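Local atomic coordinates of ABC transporter sugar binding protein (Xanthomonas axonopodis pv. citri, PDB entry 3UOR), a protein that probably binds maltose or related sugars in the periplasm and delivers them to an ABC transporter for uptake into the cell. Residues D101-V110 with I307-W318; F122-L130 with L365-K373. One frame throughout, in Å; residues are numbered along the deposited sequence.

Interaction 1: D101-V110 with I307-W318; sequences DTLEPMQPYV and IFKSSQHKDASW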
loop_
_atom_site.group_PDB
_atom_site.type_symbol
_atom_site.label_atom_id
_atom_site.label_comp_id
_atom_site.label_asym_id
_atom_site.label_seq_id
_atom_site.Cartn_x
_atom_site.Cartn_y
_atom_site.Cartn_z
ATOM N N ASP A 101 -12.715 4.813 -19.450
ATOM C CA ASP A 101 -12.580 6.152 -20.034
ATOM C C ASP A 101 -13.272 7.266 -19.225
ATOM O O ASP A 101 -13.867 8.179 -19.792
ATOM C CB ASP A 101 -13.062 6.159 -21.497
ATOM C CG ASP A 101 -12.694 7.445 -22.236
ATOM O OD1 ASP A 101 -11.586 7.983 -22.004
ATOM O OD2 ASP A 101 -13.514 7.917 -23.060
ATOM N N THR A 102 -13.172 7.217 -17.902
ATOM C CA THR A 102 -13.755 8.272 -17.076
ATOM C C THR A 102 -12.709 9.269 -16.587
ATOM O O THR A 102 -13.040 10.279 -15.951
ATOM C CB THR A 102 -14.420 7.692 -15.823
ATOM O OG1 THR A 102 -13.418 7.065 -14.997
ATOM C CG2 THR A 102 -15.494 6.680 -16.208
ATOM N N LEU A 103 -11.443 8.982 -16.839
ATOM C CA LEU A 103 -10.405 9.741 -16.152
ATOM C C LEU A 103 -9.695 10.697 -17.099
ATOM O O LEU A 103 -9.303 10.317 -18.208
ATOM C CB LEU A 103 -9.377 8.808 -15.508
ATOM C CG LEU A 103 -9.841 7.862 -14.406
ATOM C CD1 LEU A 103 -8.664 7.047 -13.896
ATOM C CD2 LEU A 103 -10.493 8.629 -13.267
ATOM N N GLU A 104 -9.515 11.930 -16.645
ATOM C CA GLU A 104 -8.815 12.932 -17.426
ATOM C C GLU A 104 -7.326 12.623 -17.459
ATOM O O GLU A 104 -6.712 12.456 -16.404
ATOM C CB GLU A 104 -9.028 14.302 -16.791
ATOM C CG GLU A 104 -8.254 15.415 -17.465
ATOM C CD GLU A 104 -8.936 15.909 -18.733
ATOM O OE1 GLU A 104 -10.067 15.465 -19.030
ATOM O OE2 GLU A 104 -8.335 16.750 -19.422
ATOM N N PRO A 105 -6.730 12.557 -18.662
ATOM C CA PRO A 105 -5.272 12.389 -18.740
ATOM C C PRO A 105 -4.579 13.527 -18.000
ATOM O O PRO A 105 -4.938 14.684 -18.192
ATOM C CB PRO A 105 -4.982 12.493 -20.238
ATOM C CG PRO A 105 -6.306 12.113 -20.904
ATOM C CD PRO A 105 -7.356 12.667 -19.991
ATOM N N MET A 106 -3.597 13.198 -17.171
ATOM C CA MET A 106 -3.005 14.171 -16.281
ATOM C C MET A 106 -1.700 14.749 -16.793
ATOM O O MET A 106 -1.246 15.767 -16.288
ATOM C CB MET A 106 -2.758 13.554 -14.910
ATOM C CG MET A 106 -4.012 13.330 -14.103
ATOM S SD MET A 106 -4.701 14.903 -13.586
ATOM C CE MET A 106 -6.015 14.970 -14.739
ATOM N N GLN A 107 -1.082 14.107 -17.770
ATOM C CA GLN A 107 0.251 14.532 -18.187
ATOM C C GLN A 107 0.312 15.991 -18.662
ATOM O O GLN A 107 1.268 16.686 -18.359
ATOM C CB GLN A 107 0.857 13.581 -19.226
ATOM C CG GLN A 107 2.307 13.914 -19.590
ATOM C CD GLN A 107 3.209 14.149 -18.374
ATOM O OE1 GLN A 107 3.036 13.529 -17.321
ATOM N NE2 GLN A 107 4.183 15.046 -18.523
ATOM N N PRO A 108 -0.713 16.462 -19.398
ATOM C CA PRO A 108 -0.728 17.870 -19.815
ATOM C C PRO A 108 -0.729 18.859 -18.638
ATOM O O PRO A 108 -0.144 19.936 -18.744
ATOM C CB PRO A 108 -2.029 17.986 -20.620
ATOM C CG PRO A 108 -2.278 16.605 -21.111
ATOM C CD PRO A 108 -1.813 15.697 -20.006
ATOM N N TYR A 109 -1.372 18.500 -17.532
ATOM C CA TYR A 109 -1.378 19.370 -16.357
ATOM C C TYR A 109 -0.049 19.271 -15.626
ATOM O O TYR A 109 0.482 20.263 -15.140
ATOM C CB TYR A 109 -2.536 19.019 -15.417
ATOM C CG TYR A 109 -3.900 19.212 -16.036
ATOM C CD1 TYR A 109 -4.563 20.431 -15.945
ATOM C CD2 TYR A 109 -4.526 18.177 -16.724
ATOM C CE1 TYR A 109 -5.818 20.614 -16.527
ATOM C CE2 TYR A 109 -5.783 18.348 -17.305
ATOM C CZ TYR A 109 -6.418 19.569 -17.199
ATOM O OH TYR A 109 -7.658 19.740 -17.771
ATOM N N VAL A 110 0.496 18.065 -15.544
ATOM C CA VAL A 110 1.732 17.875 -14.799
ATOM C C VAL A 110 2.846 18.649 -15.506
ATOM O O VAL A 110 3.694 19.274 -14.870
ATOM C CB VAL A 110 2.108 16.377 -14.684
ATOM C CG1 VAL A 110 3.529 16.240 -14.169
ATOM C CG2 VAL A 110 1.109 15.635 -13.766
ATOM N N ILE A 307 -9.026 13.679 -11.822
ATOM C CA ILE A 307 -10.060 14.588 -12.287
ATOM C C ILE A 307 -10.933 13.761 -13.233
ATOM O O ILE A 307 -10.428 13.140 -14.178
ATOM C CB ILE A 307 -9.446 15.788 -13.038
ATOM C CG1 ILE A 307 -8.487 16.569 -12.129
ATOM C CG2 ILE A 307 -10.533 16.707 -13.583
ATOM C CD1 ILE A 307 -7.873 17.799 -12.801
ATOM N N PHE A 308 -12.229 13.693 -12.964
ATOM C CA PHE A 308 -13.110 12.992 -13.895
ATOM C C PHE A 308 -13.309 13.841 -15.148
ATOM O O PHE A 308 -13.456 15.064 -15.063
ATOM C CB PHE A 308 -14.439 12.653 -13.241
ATOM C CG PHE A 308 -14.336 11.570 -12.214
ATOM C CD1 PHE A 308 -14.546 11.844 -10.874
ATOM C CD2 PHE A 308 -13.992 10.290 -12.584
ATOM C CE1 PHE A 308 -14.441 10.850 -9.919
ATOM C CE2 PHE A 308 -13.877 9.279 -11.637
ATOM C CZ PHE A 308 -14.103 9.563 -10.301
ATOM N N LYS A 309 -13.295 13.207 -16.315
ATOM C CA LYS A 309 -13.296 13.986 -17.548
ATOM C C LYS A 309 -14.652 14.603 -17.886
ATOM O O LYS A 309 -14.752 15.418 -18.803
ATOM C CB LYS A 309 -12.682 13.209 -18.722
ATOM C CG LYS A 309 -13.509 12.102 -19.275
ATOM C CD LYS A 309 -12.632 11.111 -20.016
ATOM C CE LYS A 309 -11.971 11.728 -21.226
ATOM N NZ LYS A 309 -11.090 10.721 -21.895
ATOM N N SER A 310 -15.680 14.250 -17.119
ATOM C CA SER A 310 -16.989 14.904 -17.239
ATOM C C SER A 310 -17.086 16.238 -16.475
ATOM O O SER A 310 -18.103 16.927 -16.550
ATOM C CB SER A 310 -18.108 13.962 -16.778
ATOM O OG SER A 310 -17.933 13.564 -15.425
ATOM N N SER A 311 -16.035 16.594 -15.738
ATOM C CA SER A 311 -16.021 17.818 -14.934
ATOM C C SER A 311 -16.035 19.070 -15.798
ATOM O O SER A 311 -15.409 19.099 -16.857
ATOM C CB SER A 311 -14.768 17.834 -14.063
ATOM O OG SER A 311 -14.401 19.153 -13.689
ATOM N N GLN A 312 -16.722 20.113 -15.332
ATOM C CA GLN A 312 -16.767 21.391 -16.051
ATOM C C GLN A 312 -15.611 22.312 -15.658
ATOM O O GLN A 312 -15.189 23.166 -16.436
ATOM C CB GLN A 312 -18.085 22.123 -15.780
ATOM C CG GLN A 312 -19.331 21.255 -15.837
ATOM C CD GLN A 312 -19.590 20.683 -17.221
ATOM O OE1 GLN A 312 -19.093 21.197 -18.222
ATOM N NE2 GLN A 312 -20.377 19.613 -17.281
ATOM N N HIS A 313 -15.116 22.152 -14.436
ATOM C CA HIS A 313 -14.061 23.017 -13.928
ATOM C C HIS A 313 -12.793 22.213 -13.729
ATOM O O HIS A 313 -12.428 21.881 -12.600
ATOM C CB HIS A 313 -14.481 23.632 -12.597
ATOM C CG HIS A 313 -15.947 23.895 -12.494
ATOM N ND1 HIS A 313 -16.531 25.049 -12.970
ATOM C CD2 HIS A 313 -16.953 23.145 -11.980
ATOM C CE1 HIS A 313 -17.833 25.001 -12.750
ATOM N NE2 HIS A 313 -18.115 23.856 -12.153
ATOM N N LYS A 314 -12.120 21.899 -14.826
ATOM C CA LYS A 314 -10.926 21.079 -14.740
ATOM C C LYS A 314 -9.742 21.869 -14.204
ATOM O O LYS A 314 -8.930 21.343 -13.444
ATOM C CB LYS A 314 -10.628 20.418 -16.084
ATOM C CG LYS A 314 -11.613 19.303 -16.362
ATOM C CD LYS A 314 -11.467 18.691 -17.741
ATOM C CE LYS A 314 -12.625 17.728 -17.995
ATOM N NZ LYS A 314 -12.443 16.910 -19.218
ATOM N N ASP A 315 -9.663 23.146 -14.555
ATOM C CA ASP A 315 -8.523 23.951 -14.148
ATOM C C ASP A 315 -8.573 24.314 -12.667
ATOM O O ASP A 315 -7.531 24.382 -12.012
ATOM C CB ASP A 315 -8.409 25.202 -15.026
ATOM C CG ASP A 315 -8.425 24.872 -16.513
ATOM O OD1 ASP A 315 -7.593 24.041 -16.952
ATOM O OD2 ASP A 315 -9.279 25.435 -17.236
ATOM N N ALA A 316 -9.772 24.563 -12.139
ATOM C CA ALA A 316 -9.922 24.813 -10.706
ATOM C C ALA A 316 -9.578 23.513 -10.018
ATOM O O ALA A 316 -8.882 23.489 -9.005
ATOM C CB ALA A 316 -11.348 25.225 -10.362
ATOM N N SER A 317 -10.073 22.425 -10.598
ATOM C CA SER A 317 -9.851 21.086 -10.078
ATOM C C SER A 317 -8.366 20.772 -10.017
ATOM O O SER A 317 -7.887 20.267 -9.010
ATOM C CB SER A 317 -10.581 20.057 -10.939
ATOM O OG SER A 317 -11.973 20.093 -10.673
ATOM N N TRP A 318 -7.638 21.085 -11.087
ATOM C CA TRP A 318 -6.209 20.857 -11.081
ATOM C C TRP A 318 -5.522 21.651 -9.971
ATOM O O TRP A 318 -4.622 21.147 -9.313
ATOM C CB TRP A 318 -5.566 21.216 -12.413
ATOM C CG TRP A 318 -4.086 21.235 -12.255
ATOM C CD1 TRP A 318 -3.271 22.330 -12.232
ATOM C CD2 TRP A 318 -3.242 20.102 -12.019
ATOM N NE1 TRP A 318 -1.962 21.944 -12.024
ATOM C CE2 TRP A 318 -1.922 20.581 -11.894
ATOM C CE3 TRP A 318 -3.473 18.725 -11.924
ATOM C CZ2 TRP A 318 -0.837 19.731 -11.676
ATOM C CZ3 TRP A 318 -2.400 17.886 -11.707
ATOM C CH2 TRP A 318 -1.096 18.392 -11.586
HETATM O O HOH W 1 -15.944 11.469 -16.464
HETATM O O HOH W 2 -7.252 11.952 -13.727
#

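Interaction 2: F122-L130 with L365-K373; sequences FPGVWDTNL and LERVKATPK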
loop_
_atom_site.group_PDB
_atom_site.type_symbol
_atom_site.label_atom_id
_atom_site.label_comp_id
_atom_site.label_asym_id
_atom_site.label_seq_id
_atom_site.Cartn_x
_atom_site.Cartn_y
_atom_site.Cartn_z
ATOM N N PHE A 122 8.463 9.131 -5.851
ATOM C CA PHE A 122 9.062 7.800 -5.826
ATOM C C PHE A 122 8.602 7.050 -7.079
ATOM O O PHE A 122 7.426 7.091 -7.433
ATOM C CB PHE A 122 8.715 7.075 -4.529
ATOM C CG PHE A 122 9.164 7.815 -3.295
ATOM C CD1 PHE A 122 10.510 7.907 -2.982
ATOM C CD2 PHE A 122 8.242 8.421 -2.455
ATOM C CE1 PHE A 122 10.941 8.580 -1.842
ATOM C CE2 PHE A 122 8.659 9.104 -1.318
ATOM C CZ PHE A 122 10.019 9.198 -1.019
ATOM N N PRO A 123 9.543 6.417 -7.790
ATOM C CA PRO A 123 9.209 5.905 -9.128
ATOM C C PRO A 123 8.132 4.815 -9.095
ATOM O O PRO A 123 7.238 4.854 -9.926
ATOM C CB PRO A 123 10.551 5.369 -9.657
ATOM C CG PRO A 123 11.389 5.144 -8.418
ATOM C CD PRO A 123 10.959 6.214 -7.443
ATOM N N GLY A 124 8.203 3.881 -8.147
ATOM C CA GLY A 124 7.185 2.859 -8.023
ATOM C C GLY A 124 5.827 3.470 -7.692
ATOM O O GLY A 124 4.793 2.963 -8.100
ATOM N N VAL A 125 5.827 4.574 -6.957
ATOM C CA VAL A 125 4.576 5.271 -6.642
ATOM C C VAL A 125 3.998 6.001 -7.867
ATOM O O VAL A 125 2.806 5.908 -8.148
ATOM C CB VAL A 125 4.786 6.253 -5.488
ATOM C CG1 VAL A 125 3.529 7.060 -5.235
ATOM C CG2 VAL A 125 5.207 5.482 -4.223
ATOM N N TRP A 126 4.842 6.707 -8.614
ATOM C CA TRP A 126 4.389 7.368 -9.842
ATOM C C TRP A 126 3.845 6.318 -10.798
ATOM O O TRP A 126 2.849 6.517 -11.474
ATOM C CB TRP A 126 5.555 8.087 -10.527
ATOM C CG TRP A 126 5.093 9.048 -11.590
ATOM C CD1 TRP A 126 5.172 8.881 -12.941
ATOM C CD2 TRP A 126 4.476 10.325 -11.382
ATOM N NE1 TRP A 126 4.650 9.977 -13.583
ATOM C CE2 TRP A 126 4.208 10.873 -12.648
ATOM C CE3 TRP A 126 4.113 11.051 -10.243
ATOM C CZ2 TRP A 126 3.598 12.119 -12.814
ATOM C CZ3 TRP A 126 3.506 12.295 -10.409
ATOM C CH2 TRP A 126 3.258 12.812 -11.683
ATOM N N ASP A 127 4.532 5.188 -10.868
ATOM C CA ASP A 127 4.182 4.150 -11.831
ATOM C C ASP A 127 2.749 3.630 -11.634
ATOM O O ASP A 127 2.095 3.261 -12.604
ATOM C CB ASP A 127 5.220 3.013 -11.787
ATOM C CG ASP A 127 4.966 1.943 -12.828
ATOM O OD1 ASP A 127 4.796 2.285 -14.016
ATOM O OD2 ASP A 127 4.953 0.745 -12.464
ATOM N N THR A 128 2.244 3.635 -10.399
ATOM C CA THR A 128 0.874 3.167 -10.159
ATOM C C THR A 128 -0.182 4.033 -10.856
ATOM O O THR A 128 -1.315 3.599 -11.021
ATOM C CB THR A 128 0.509 3.067 -8.656
ATOM O OG1 THR A 128 0.461 4.374 -8.068
ATOM C CG2 THR A 128 1.525 2.228 -7.890
ATOM N N ASN A 129 0.170 5.251 -11.264
ATOM C CA ASN A 129 -0.820 6.105 -11.926
ATOM C C ASN A 129 -0.753 6.023 -13.440
ATOM O O ASN A 129 -1.486 6.708 -14.139
ATOM C CB ASN A 129 -0.678 7.557 -11.482
ATOM C CG ASN A 129 -1.192 7.780 -10.087
ATOM O OD1 ASN A 129 -2.098 8.575 -9.876
ATOM N ND2 ASN A 129 -0.631 7.071 -9.130
ATOM N N LEU A 130 0.150 5.198 -13.948
ATOM C CA LEU A 130 0.309 5.071 -15.390
ATOM C C LEU A 130 -0.440 3.840 -15.872
ATOM O O LEU A 130 -0.233 2.731 -15.379
ATOM C CB LEU A 130 1.784 4.968 -15.757
ATOM C CG LEU A 130 2.544 6.289 -15.683
ATOM C CD1 LEU A 130 4.047 6.048 -15.769
ATOM C CD2 LEU A 130 2.067 7.191 -16.812
ATOM N N LEU A 365 10.083 3.508 0.425
ATOM C CA LEU A 365 9.395 4.134 -0.695
ATOM C C LEU A 365 10.280 4.213 -1.930
ATOM O O LEU A 365 9.771 4.281 -3.053
ATOM C CB LEU A 365 8.858 5.525 -0.332
ATOM C CG LEU A 365 7.713 5.447 0.681
ATOM C CD1 LEU A 365 7.077 6.808 0.883
ATOM C CD2 LEU A 365 6.688 4.478 0.188
ATOM N N GLU A 366 11.598 4.173 -1.744
ATOM C CA GLU A 366 12.490 4.239 -2.911
ATOM C C GLU A 366 12.419 2.947 -3.703
ATOM O O GLU A 366 12.879 2.902 -4.837
ATOM C CB GLU A 366 13.947 4.474 -2.494
ATOM C CG GLU A 366 14.241 5.856 -1.936
ATOM C CD GLU A 366 14.185 6.957 -2.994
ATOM O OE1 GLU A 366 14.050 6.636 -4.200
ATOM O OE2 GLU A 366 14.275 8.151 -2.609
ATOM N N ARG A 367 11.857 1.894 -3.099
ATOM C CA ARG A 367 11.911 0.570 -3.697
ATOM C C ARG A 367 10.531 -0.054 -3.992
ATOM O O ARG A 367 10.449 -1.118 -4.621
ATOM C CB ARG A 367 12.745 -0.373 -2.800
ATOM C CG ARG A 367 14.234 0.043 -2.665
ATOM C CD ARG A 367 15.004 -0.939 -1.754
ATOM N NE ARG A 367 14.502 -0.917 -0.375
ATOM C CZ ARG A 367 14.909 -0.045 0.545
ATOM N NH1 ARG A 367 15.826 0.874 0.225
ATOM N NH2 ARG A 367 14.411 -0.081 1.780
ATOM N N VAL A 368 9.453 0.599 -3.552
ATOM C CA VAL A 368 8.122 0.031 -3.743
ATOM C C VAL A 368 7.838 -0.141 -5.230
ATOM O O VAL A 368 8.353 0.611 -6.049
ATOM C CB VAL A 368 7.008 0.846 -3.039
ATOM C CG1 VAL A 368 7.217 0.817 -1.535
ATOM C CG2 VAL A 368 6.974 2.262 -3.570
ATOM N N LYS A 369 7.040 -1.157 -5.563
ATOM C CA LYS A 369 6.734 -1.537 -6.950
ATOM C C LYS A 369 5.235 -1.612 -7.115
ATOM O O LYS A 369 4.558 -2.137 -6.227
ATOM C CB LYS A 369 7.261 -2.950 -7.287
ATOM C CG LYS A 369 8.746 -3.114 -7.571
ATOM C CD LYS A 369 9.049 -4.584 -7.989
ATOM C CE LYS A 369 10.562 -4.902 -7.968
ATOM N NZ LYS A 369 10.927 -6.363 -8.164
ATOM N N ALA A 370 4.733 -1.164 -8.270
ATOM C CA ALA A 370 3.315 -1.277 -8.591
ATOM C C ALA A 370 2.935 -2.735 -8.885
ATOM O O ALA A 370 3.729 -3.493 -9.444
ATOM C CB ALA A 370 2.972 -0.394 -9.782
ATOM N N THR A 371 1.727 -3.125 -8.493
ATOM C CA THR A 371 1.183 -4.453 -8.836
ATOM C C THR A 371 0.687 -4.396 -10.276
ATOM O O THR A 371 0.447 -3.296 -10.795
ATOM C CB THR A 371 0.015 -4.808 -7.906
ATOM O OG1 THR A 371 -0.731 -3.614 -7.603
ATOM C CG2 THR A 371 0.527 -5.382 -6.611
ATOM N N PRO A 372 0.521 -5.565 -10.937
ATOM C CA PRO A 372 0.092 -5.547 -12.341
ATOM C C PRO A 372 -1.178 -4.724 -12.509
ATOM O O PRO A 372 -2.049 -4.823 -11.675
ATOM C CB PRO A 372 -0.142 -7.030 -12.649
ATOM C CG PRO A 372 0.852 -7.719 -11.762
ATOM C CD PRO A 372 0.814 -6.937 -10.480
ATOM N N LYS A 373 -1.259 -3.891 -13.542
ATOM C CA LYS A 373 -2.357 -2.935 -13.646
ATOM C C LYS A 373 -3.562 -3.488 -14.396
ATOM O O LYS A 373 -3.956 -2.953 -15.431
ATOM C CB LYS A 373 -1.901 -1.628 -14.298
ATOM C CG LYS A 373 -1.047 -0.744 -13.416
ATOM C CD LYS A 373 0.366 -0.758 -13.945
ATOM C CE LYS A 373 1.136 0.473 -13.537
ATOM N NZ LYS A 373 1.801 1.006 -14.753
HETATM O O HOH W 3 9.627 3.336 -5.785
HETATM O O HOH W 4 6.484 -0.208 -10.338
#

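Interaction 1: D101-V110 with I307-W318
A single beta bridge between L103 and F308, just past the end of strand 303-307, which lies between strands 86-90 and 134-150 in the mixed sheet, joins these segments. Two backbone bonds flank it: E104 N donates to I307 O at 2.9 Å and K309 N to T102 O at 3.0 Å. A water takes the N-H of I307 and donates to E104 O beside them. The ring of F308 turns its edge to T102 O, while CD2 of L103 meets its CE2; both side chains are buried, as suits leucine and phenylalanine.

Two lysines grip the acidic side chains. K309 NZ meets D101 OD1 at 2.8 Å on its syn side; D101 lies in the Schellman motif that closes the preceding helix, and the lysine's reach depends on CG sitting between its backbone N and carbonyl carbon (chi1 73°), with a bend at chi3. K314, extended beyond CG, brings NZ over the carboxylate plane of E104 to 2.8 Å from OE1 and also donates to K309 O. The first turn of helix 314-324 is thereby tied both to E104 and to the type I turn F308-S311 that leads into it, as suits a lysine with several protons to give.

Where helix 107-111 lies against helix 314-324, Y109 CB sits over the six-membered ring of W318, 3.6 Å from its centroid, a CH-pi contact. The Y109 ring is slid past the indole with planes 30° apart, so the two barely overlap. M106, bent at chi2, places its sulfur obliquely beside W318 in a Met-aromatic contact, and its CE reaches I307 CD1 at 3.9 Å.

Interaction 2: F122-L130 with L365-K373
L365 lays its CB over the centre of the F122 ring, 3.6 Å from the centroid, a CH-pi contact extended by CD1 against CE2. The E366 carboxylate meets the edge of the same ring, with OE2 3.4 Å from CE1 and the two planes almost perpendicular; oxygen thus faces the electropositive C-H rim. G124 suits the closest passage of the backbones: with no side chain, its CA comes to 3.2 Å from V368 O in a nearly straight CA-H...O contact. Beside it, CG2 of V125 meets CG2 of V368 on the side facing strand 134-150.

F122 is the N-cap residue of the short helix 123-127, past which 365-373 runs, extended from V368 to P372. Farther along, the methyl of A370 touches T128 CG2 at 3.5 Å. At the type I turn D127-L130, K373 NZ donates to L130 O at 2.7 Å and forms a salt bridge with D127 OD1 whose hydrogen bond is weak. Bends at chi2 and chi4 (109° and -132°) curl its long chain back to that turn.

Near the start of the helix a water accepts from G124 N and donates to L365 O and V368 O; a second links A370 N to D127 OD2. A salt bridge to R344 engages the E366 carboxylate.

In the fold
From the N terminus, the chain passes through strand 30-36 and strand 86-90 before reaching 101-110, then 122-130 shortly after; V110 CG2 touches W126 CH2 at 4.1 Å, so the two contacts adjoin. Interaction 1 closes a loop of 196 intervening residues when 307-318 returns from strand 303-307, itself paired with strands 86-90 and 134-150. Interaction 2 closes one of 234 residues at 365-373, between helices 359-364 and 377-394. Their segments alternate, so the loops cross rather than nest. Interaction 1, its centre about 24 Å from the centre of the chain, joins helix 107-111 and the loop before it to helix 314-324; interaction 2 joins helix 123-127 to the C-terminal region nearer the middle.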